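Local structure of bifunctional thiamine biosynthesis protein ThiDN (Methanocaldococcus jannaschii DSM 2661, 2PHP) at the interface of chains A and B and the interface of chains A and C. The protein probably phosphorylates hydroxymethylpyrimidine and its phosphate, and through its C-terminal ThiN domain condenses the pyrimidine diphosphate and thiazole phosphate into thiamine phosphate. Sequence-based numbering; all coordinates share one arbitrary frame. Chains: chain A/B/C, Uncharacterized protein MJ0236.

Contact 1: the interface of chains A and B. Residues chain A 13-14, 16-17, 168; chain B 9, 12-13, 16-17.
Two copies of the helix near the N-terminus of the ThiN domain, residues 8-23 in chain A and 8-24 in chain B, pack against each other about a two-fold axis. Where the two helices cross, A:Ser16 and B:Ser16 set beta carbons together at 3.5 Å, a little tighter than normal contact; a small residue such as serine suits so close an approach. The hydroxyl of B:Ser16 folds back on its own helix, OG giving its hydrogen to the carbonyl O of B:Ile12 at 2.7 Å from above the carbonyl plane, so the hydroxyl is satisfied within its own helix, at least in part.

Beside the serines, the lysines A:Lys13 and B:Lys13 cross at about a right angle, both extended beyond CG. Their long aliphatic stems do the packing: CE of A:Lys13 lies against CB of B:Tyr17, while CE of B:Lys13 rests against both CB of A:Tyr17 and CD1 of A:Ile168, the isoleucine meeting it tip to tip.

A:Tyr17 turns its ring across the partner helix because CG stands anti to the backbone N (chi1 -168°). B:Glu9, likewise anti at chi1 and extended, lays its CG methylene over the middle of one ring face, 3.4 Å from the centroid, as a CH-pi contact. Its carboxylate continues over the CE2 side almost parallel to the ring, the planes 10° apart, while CG2 of B:Ile12 fills the edge in plane. A flat, broad tyrosine can thus receive both a methylene and a carboxylate.

That carboxylate is held from its other end: NZ of B:Lys13 forms a salt bridge with OE2 of B:Glu9 at 3.2 Å, on the anti lone pair. A direct bond from this ammonium to OD1 of A:Asn14 is weak, but water 1 joins the two, 2.7 Å from NZ of B:Lys13 and 2.6 Å from OD1 of A:Asn14.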
ATOM      1  N   LYS A  13      -1.305  17.064  11.765  1.00 22.64           N
ATOM      2  CA  LYS A  13      -1.129  16.251  12.970  1.00 25.33           C
ATOM      3  C   LYS A  13      -2.492  15.780  13.498  1.00 24.49           C
ATOM      4  O   LYS A  13      -2.637  14.635  13.921  1.00 24.33           O
ATOM      5  CB  LYS A  13      -0.417  17.057  14.062  1.00 25.04           C
ATOM      6  CG  LYS A  13       1.021  17.386  13.715  1.00 29.84           C
ATOM      7  CD  LYS A  13       1.701  18.215  14.791  1.00 33.70           C
ATOM      8  CE  LYS A  13       3.154  18.481  14.408  1.00 35.81           C
ATOM      9  NZ  LYS A  13       3.812  19.429  15.337  1.00 37.64           N
ATOM     10  N   ASN A  14      -3.482  16.671  13.483  1.00 23.23           N
ATOM     11  CA  ASN A  14      -4.822  16.324  13.962  1.00 23.78           C
ATOM     12  C   ASN A  14      -5.439  15.186  13.154  1.00 23.16           C
ATOM     13  O   ASN A  14      -5.958  14.224  13.715  1.00 23.19           O
ATOM     14  CB  ASN A  14      -5.752  17.535  13.899  1.00 26.22           C
ATOM     15  CG  ASN A  14      -5.535  18.502  15.046  1.00 30.67           C
ATOM     16  OD1 ASN A  14      -5.155  18.107  16.150  1.00 34.04           O
ATOM     17  ND2 ASN A  14      -5.800  19.779  14.796  1.00 35.69           N
ATOM     18  N   SER A  16      -3.853  13.080  11.247  1.00 21.53           N
ATOM     19  CA  SER A  16      -2.985  11.905  11.396  1.00 24.02           C
ATOM     20  C   SER A  16      -3.282  11.105  12.656  1.00 22.01           C
ATOM     21  O   SER A  16      -3.315   9.871  12.638  1.00 20.56           O
ATOM     22  CB  SER A  16      -1.513  12.327  11.428  1.00 22.92           C
ATOM     23  OG  SER A  16      -1.105  12.868  10.193  1.00 25.59           O
ATOM     24  N   TYR A  17      -3.484  11.808  13.756  1.00 22.20           N
ATOM     25  CA  TYR A  17      -3.769  11.136  15.009  1.00 23.42           C
ATOM     26  C   TYR A  17      -5.186  10.579  14.986  1.00 23.43           C
ATOM     27  O   TYR A  17      -5.458   9.530  15.574  1.00 22.13           O
ATOM     28  CB  TYR A  17      -3.617  12.103  16.192  1.00 24.08           C
ATOM     29  CG  TYR A  17      -3.611  11.375  17.514  1.00 26.57           C
ATOM     30  CD1 TYR A  17      -2.556  10.530  17.853  1.00 25.48           C
ATOM     31  CD2 TYR A  17      -4.684  11.481  18.400  1.00 25.49           C
ATOM     32  CE1 TYR A  17      -2.570   9.804  19.036  1.00 28.95           C
ATOM     33  CE2 TYR A  17      -4.709  10.755  19.591  1.00 26.99           C
ATOM     34  CZ  TYR A  17      -3.651   9.921  19.898  1.00 27.79           C
ATOM     35  OH  TYR A  17      -3.675   9.181  21.058  1.00 32.28           O
ATOM     36  N   ILE A 168      -9.917  14.762  15.491  1.00 21.64           N
ATOM     37  CA  ILE A 168      -9.900  13.873  16.646  1.00 23.45           C
ATOM     38  C   ILE A 168     -11.274  13.854  17.326  1.00 25.51           C
ATOM     39  O   ILE A 168     -11.804  12.787  17.647  1.00 24.32           O
ATOM     40  CB  ILE A 168      -8.810  14.304  17.650  1.00 24.22           C
ATOM     41  CG1 ILE A 168      -7.439  14.271  16.944  1.00 25.07           C
ATOM     42  CG2 ILE A 168      -8.831  13.393  18.877  1.00 20.23           C
ATOM     43  CD1 ILE A 168      -6.317  14.931  17.716  1.00 25.46           C
TER
ATOM     44  N   GLU B   9       0.373  10.805  22.479  1.00 34.88           N
ATOM     45  CA  GLU B   9      -0.324  11.508  21.402  1.00 35.31           C
ATOM     46  C   GLU B   9       0.618  12.474  20.697  1.00 34.57           C
ATOM     47  O   GLU B   9       0.665  12.521  19.467  1.00 34.27           O
ATOM     48  CB  GLU B   9      -1.514  12.291  21.953  1.00 34.66           C
ATOM     49  CG  GLU B   9      -2.352  12.952  20.873  1.00 37.83           C
ATOM     50  CD  GLU B   9      -3.632  13.561  21.416  1.00 41.25           C
ATOM     51  OE1 GLU B   9      -4.137  13.050  22.447  1.00 39.12           O
ATOM     52  OE2 GLU B   9      -4.140  14.536  20.808  1.00 42.57           O
ATOM     53  N   ILE B  12       3.174  10.514  18.522  1.00 27.18           N
ATOM     54  CA  ILE B  12       2.582   9.933  17.318  1.00 26.74           C
ATOM     55  C   ILE B  12       2.332  11.058  16.302  1.00 26.70           C
ATOM     56  O   ILE B  12       2.510  10.862  15.102  1.00 27.25           O
ATOM     57  CB  ILE B  12       1.224   9.218  17.619  1.00 27.23           C
ATOM     58  CG1 ILE B  12       1.413   8.087  18.638  1.00 28.34           C
ATOM     59  CG2 ILE B  12       0.634   8.661  16.343  1.00 26.95           C
ATOM     60  CD1 ILE B  12       2.274   6.951  18.172  1.00 30.54           C
ATOM     61  N   LYS B  13       1.918  12.229  16.780  1.00 25.46           N
ATOM     62  CA  LYS B  13       1.657  13.371  15.890  1.00 26.80           C
ATOM     63  C   LYS B  13       2.963  13.871  15.270  1.00 26.10           C
ATOM     64  O   LYS B  13       3.019  14.194  14.080  1.00 24.04           O
ATOM     65  CB  LYS B  13       0.998  14.527  16.654  1.00 25.46           C
ATOM     66  CG  LYS B  13      -0.465  14.312  16.993  1.00 28.21           C
ATOM     67  CD  LYS B  13      -1.062  15.543  17.672  1.00 32.05           C
ATOM     68  CE  LYS B  13      -2.566  15.360  17.927  1.00 33.76           C
ATOM     69  NZ  LYS B  13      -3.186  16.559  18.566  1.00 34.65           N
ATOM     70  N   SER B  16       4.206  11.417  12.681  1.00 24.21           N
ATOM     71  CA  SER B  16       3.284  11.487  11.542  1.00 25.45           C
ATOM     72  C   SER B  16       3.583  12.699  10.665  1.00 24.72           C
ATOM     73  O   SER B  16       3.639  12.601   9.444  1.00 23.14           O
ATOM     74  CB  SER B  16       1.837  11.582  12.033  1.00 25.38           C
ATOM     75  OG  SER B  16       1.426  10.378  12.649  1.00 27.60           O
ATOM     76  N   TYR B  17       3.766  13.850  11.296  1.00 23.84           N
ATOM     77  CA  TYR B  17       4.065  15.054  10.550  1.00 23.39           C
ATOM     78  C   TYR B  17       5.467  14.959   9.916  1.00 25.04           C
ATOM     79  O   TYR B  17       5.700  15.471   8.821  1.00 24.44           O
ATOM     80  CB  TYR B  17       3.982  16.269  11.464  1.00 23.58           C
ATOM     81  CG  TYR B  17       4.130  17.551  10.708  1.00 26.83           C
ATOM     82  CD1 TYR B  17       3.214  17.899   9.716  1.00 25.04           C
ATOM     83  CD2 TYR B  17       5.220  18.396  10.934  1.00 25.21           C
ATOM     84  CE1 TYR B  17       3.384  19.056   8.962  1.00 26.76           C
ATOM     85  CE2 TYR B  17       5.395  19.550  10.187  1.00 24.42           C
ATOM     86  CZ  TYR B  17       4.480  19.869   9.205  1.00 25.47           C
ATOM     87  OH  TYR B  17       4.675  20.989   8.449  1.00 28.20           O
TER
HETATM   88  O   HOH W   1      -2.721  18.557  16.887  1.00 52.97           O

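Contact 2: the interface of chains A and C. Residues chain A 151-158; chain C 151-158.
The backbones of two identical loops, residues 151-158 of chains A and C, run antiparallel about a two-fold axis and pair as a short beta bridge centred on A:Glu154 and C:Glu154. This is strand-like pairing between ThiN domains, made by the loop joining strands 147-150 and 159-164. The amide N of C:Gly155 gives its hydrogen to O of A:Gly153 at 2.7 Å, and N of A:Gly155 to O of C:Gly153 at 2.9 Å. Both bonds are nearly straight at the hydrogen, although each donor sits above the carbonyl plane.

Glycine suits both bonding positions: A:Gly153 and C:Gly153 are almost fully extended, A:Gly155 and C:Gly155 have positive phi, and none of them puts a side chain between the closely approaching chains.

A:Glu154 starts with CG anti to its backbone N (chi1 -173°), then bends at chi2 (61°), curling its carboxylate over C:Gly153, with CD 3.8 Å from that residue's CA. Although OE2 of A:Glu154 also lies near N of C:Gly153, the N-H points elsewhere and forms no hydrogen bond. The carboxylate oxygen instead holds water 3 at 2.7 Å, and this water reaches O of C:Arg151 at 2.9 Å. An alanine in place of A:Glu154 would probably lose the water bridge to O of C:Arg151 and the cover over C:Gly153. C:Glu154 repeats the bend over A:Gly153, and water 2 links its OE2 to O of A:Arg151.

On the flank, C:Glu157 turns its acidic end away and meets the partner with its stem, CB lying 3.6 Å from O of A:Gly155.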
ATOM      1  N   ARG A 151     -31.383  11.103   3.366  1.00 34.50           N
ATOM      2  CA  ARG A 151     -31.820   9.757   3.022  1.00 36.76           C
ATOM      3  C   ARG A 151     -31.454   9.402   1.588  1.00 36.03           C
ATOM      4  O   ARG A 151     -32.051   8.456   1.028  1.00 35.75           O
ATOM      5  CB  ARG A 151     -33.328   9.613   3.212  1.00 37.60           C
ATOM      6  CG  ARG A 151     -33.792   9.708   4.654  1.00 43.50           C
ATOM      7  CD  ARG A 151     -35.287   9.470   4.757  1.00 48.50           C
ATOM      8  NE  ARG A 151     -35.883  10.185   5.878  1.00 54.15           N
ATOM      9  CZ  ARG A 151     -35.847   9.759   7.135  1.00 57.44           C
ATOM     10  NH1 ARG A 151     -35.241   8.617   7.430  1.00 59.21           N
ATOM     11  NH2 ARG A 151     -36.415  10.476   8.096  1.00 58.39           N
ATOM     12  N   GLY A 152     -30.495  10.070   0.992  1.00 36.58           N
ATOM     13  CA  GLY A 152     -30.080   9.754  -0.364  1.00 38.13           C
ATOM     14  C   GLY A 152     -31.101  10.103  -1.433  1.00 39.88           C
ATOM     15  O   GLY A 152     -32.083  10.807  -1.178  1.00 40.11           O
ATOM     16  N   GLY A 153     -30.859   9.600  -2.639  1.00 39.71           N
ATOM     17  CA  GLY A 153     -31.751   9.858  -3.748  1.00 38.80           C
ATOM     18  C   GLY A 153     -31.382   9.047  -4.972  1.00 39.40           C
ATOM     19  O   GLY A 153     -30.734   7.997  -4.872  1.00 37.69           O
ATOM     20  N   GLU A 154     -31.798   9.536  -6.135  1.00 39.14           N
ATOM     21  CA  GLU A 154     -31.508   8.858  -7.386  1.00 39.34           C
ATOM     22  C   GLU A 154     -30.001   8.837  -7.604  1.00 38.06           C
ATOM     23  O   GLU A 154     -29.370   9.896  -7.680  1.00 35.44           O
ATOM     24  CB  GLU A 154     -32.182   9.581  -8.553  1.00 42.22           C
ATOM     25  CG  GLU A 154     -32.079   8.841  -9.885  1.00 44.78           C
ATOM     26  CD  GLU A 154     -32.743   7.469  -9.842  1.00 46.76           C
ATOM     27  OE1 GLU A 154     -33.915   7.387  -9.413  1.00 47.14           O
ATOM     28  OE2 GLU A 154     -32.095   6.475 -10.243  1.00 48.59           O
ATOM     29  N   GLY A 155     -29.440   7.631  -7.696  1.00 36.74           N
ATOM     30  CA  GLY A 155     -28.008   7.471  -7.907  1.00 35.56           C
ATOM     31  C   GLY A 155     -27.114   7.923  -6.761  1.00 34.96           C
ATOM     32  O   GLY A 155     -25.887   7.947  -6.898  1.00 34.98           O
ATOM     33  N   LYS A 156     -27.715   8.275  -5.628  1.00 34.53           N
ATOM     34  CA  LYS A 156     -26.953   8.750  -4.475  1.00 34.69           C
ATOM     35  C   LYS A 156     -27.246   7.982  -3.185  1.00 34.02           C
ATOM     36  O   LYS A 156     -28.381   7.928  -2.706  1.00 33.93           O
ATOM     37  CB  LYS A 156     -27.209  10.247  -4.269  1.00 36.06           C
ATOM     38  CG  LYS A 156     -26.472  11.145  -5.269  1.00 37.95           C
ATOM     39  CD  LYS A 156     -24.973  11.085  -5.023  1.00 39.24           C
ATOM     40  CE  LYS A 156     -24.159  11.636  -6.182  1.00 41.79           C
ATOM     41  NZ  LYS A 156     -24.247  13.107  -6.321  1.00 45.41           N
ATOM     42  N   GLU A 157     -26.203   7.386  -2.626  1.00 32.84           N
ATOM     43  CA  GLU A 157     -26.315   6.626  -1.390  1.00 32.14           C
ATOM     44  C   GLU A 157     -26.636   7.543  -0.217  1.00 31.73           C
ATOM     45  O   GLU A 157     -26.138   8.661  -0.149  1.00 30.09           O
ATOM     46  CB  GLU A 157     -24.996   5.891  -1.126  1.00 33.16           C
ATOM     47  CG  GLU A 157     -24.840   5.286   0.270  1.00 35.30           C
ATOM     48  CD  GLU A 157     -23.503   4.558   0.450  1.00 39.08           C
ATOM     49  OE1 GLU A 157     -22.525   4.917  -0.245  1.00 38.88           O
ATOM     50  OE2 GLU A 157     -23.424   3.634   1.295  1.00 40.44           O
ATOM     51  N   PRO A 158     -27.502   7.090   0.709  1.00 32.49           N
ATOM     52  CA  PRO A 158     -27.832   7.926   1.871  1.00 32.36           C
ATOM     53  C   PRO A 158     -26.550   8.105   2.696  1.00 31.93           C
ATOM     54  O   PRO A 158     -25.601   7.327   2.555  1.00 30.06           O
ATOM     55  CB  PRO A 158     -28.899   7.111   2.600  1.00 30.51           C
ATOM     56  CG  PRO A 158     -28.595   5.695   2.195  1.00 32.33           C
ATOM     57  CD  PRO A 158     -28.248   5.821   0.737  1.00 31.58           C
TER
ATOM     58  N   ARG C 151     -29.342   2.041 -15.291  1.00 34.66           N
ATOM     59  CA  ARG C 151     -29.318   3.469 -15.021  1.00 36.04           C
ATOM     60  C   ARG C 151     -29.373   3.877 -13.550  1.00 36.08           C
ATOM     61  O   ARG C 151     -29.542   5.059 -13.228  1.00 34.95           O
ATOM     62  CB  ARG C 151     -30.430   4.155 -15.826  1.00 39.00           C
ATOM     63  CG  ARG C 151     -30.251   3.988 -17.336  1.00 44.27           C
ATOM     64  CD  ARG C 151     -30.944   5.090 -18.154  1.00 51.13           C
ATOM     65  NE  ARG C 151     -32.192   4.648 -18.786  1.00 56.17           N
ATOM     66  CZ  ARG C 151     -33.364   4.539 -18.159  1.00 59.98           C
ATOM     67  NH1 ARG C 151     -33.468   4.843 -16.867  1.00 61.85           N
ATOM     68  NH2 ARG C 151     -34.441   4.129 -18.824  1.00 60.87           N
ATOM     69  N   GLY C 152     -29.206   2.904 -12.661  1.00 34.57           N
ATOM     70  CA  GLY C 152     -29.215   3.201 -11.240  1.00 35.59           C
ATOM     71  C   GLY C 152     -30.600   3.229 -10.636  1.00 36.38           C
ATOM     72  O   GLY C 152     -31.558   2.752 -11.239  1.00 37.67           O
ATOM     73  N   GLY C 153     -30.708   3.787  -9.438  1.00 35.36           N
ATOM     74  CA  GLY C 153     -31.995   3.855  -8.776  1.00 36.00           C
ATOM     75  C   GLY C 153     -31.861   4.540  -7.439  1.00 37.05           C
ATOM     76  O   GLY C 153     -30.847   5.190  -7.161  1.00 36.64           O
ATOM     77  N   GLU C 154     -32.879   4.393  -6.603  1.00 37.46           N
ATOM     78  CA  GLU C 154     -32.860   5.013  -5.289  1.00 39.16           C
ATOM     79  C   GLU C 154     -31.661   4.487  -4.493  1.00 37.79           C
ATOM     80  O   GLU C 154     -31.552   3.288  -4.231  1.00 36.70           O
ATOM     81  CB  GLU C 154     -34.174   4.718  -4.554  1.00 41.95           C
ATOM     82  CG  GLU C 154     -34.389   5.540  -3.286  1.00 46.39           C
ATOM     83  CD  GLU C 154     -34.266   7.039  -3.523  1.00 50.29           C
ATOM     84  OE1 GLU C 154     -34.888   7.551  -4.482  1.00 53.53           O
ATOM     85  OE2 GLU C 154     -33.552   7.708  -2.742  1.00 52.29           O
ATOM     86  N   GLY C 155     -30.758   5.399  -4.140  1.00 37.00           N
ATOM     87  CA  GLY C 155     -29.567   5.044  -3.385  1.00 35.48           C
ATOM     88  C   GLY C 155     -28.516   4.238  -4.134  1.00 35.05           C
ATOM     89  O   GLY C 155     -27.536   3.801  -3.535  1.00 36.22           O
ATOM     90  N   LYS C 156     -28.701   4.044  -5.437  1.00 33.55           N
ATOM     91  CA  LYS C 156     -27.767   3.252  -6.238  1.00 32.56           C
ATOM     92  C   LYS C 156     -27.258   3.997  -7.462  1.00 32.61           C
ATOM     93  O   LYS C 156     -28.040   4.438  -8.305  1.00 31.05           O
ATOM     94  CB  LYS C 156     -28.447   1.958  -6.691  1.00 34.23           C
ATOM     95  CG  LYS C 156     -28.817   1.012  -5.569  1.00 35.64           C
ATOM     96  CD  LYS C 156     -27.581   0.370  -4.967  1.00 39.34           C
ATOM     97  CE  LYS C 156     -27.955  -0.596  -3.851  1.00 42.77           C
ATOM     98  NZ  LYS C 156     -26.755  -1.277  -3.291  1.00 45.21           N
ATOM     99  N   GLU C 157     -25.944   4.131  -7.566  1.00 31.14           N
ATOM    100  CA  GLU C 157     -25.366   4.824  -8.699  1.00 31.70           C
ATOM    101  C   GLU C 157     -25.404   3.905  -9.922  1.00 30.94           C
ATOM    102  O   GLU C 157     -25.253   2.689  -9.795  1.00 29.63           O
ATOM    103  CB  GLU C 157     -23.932   5.254  -8.361  1.00 35.11           C
ATOM    104  CG  GLU C 157     -22.826   4.493  -9.073  1.00 38.46           C
ATOM    105  CD  GLU C 157     -21.443   4.889  -8.568  1.00 41.98           C
ATOM    106  OE1 GLU C 157     -21.110   4.559  -7.409  1.00 42.79           O
ATOM    107  OE2 GLU C 157     -20.691   5.539  -9.324  1.00 43.92           O
ATOM    108  N   PRO C 158     -25.643   4.471 -11.119  1.00 29.86           N
ATOM    109  CA  PRO C 158     -25.692   3.658 -12.340  1.00 30.63           C
ATOM    110  C   PRO C 158     -24.373   2.901 -12.549  1.00 30.64           C
ATOM    111  O   PRO C 158     -23.342   3.290 -11.995  1.00 31.03           O
ATOM    112  CB  PRO C 158     -25.972   4.693 -13.437  1.00 29.03           C
ATOM    113  CG  PRO C 158     -25.418   5.966 -12.869  1.00 29.14           C
ATOM    114  CD  PRO C 158     -25.863   5.891 -11.430  1.00 29.13           C
TER
HETATM  115  O   HOH W   2     -31.878   6.558  -1.028  1.00 33.55           O
HETATM  116  O   HOH W   3     -29.555   6.867 -10.909  1.00 48.11           O

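Contact 1 and contact 2 lie about 35 Å apart, measured between the centres of their C-alpha atoms, and share no residue. On chain A, contact 1 uses helices 8-23 and 167-182, whereas contact 2 uses the loop between strands 147-150 and 159-164; that second strand leads almost directly into helix 167-182, so the sites are near in sequence there. Because the two surfaces are separate, chain A can hold B and C at once; each interface is two-fold symmetric. Together they could build the deposited assembly of four copies, though the structure alone does not show that this tetramer forms in the cell.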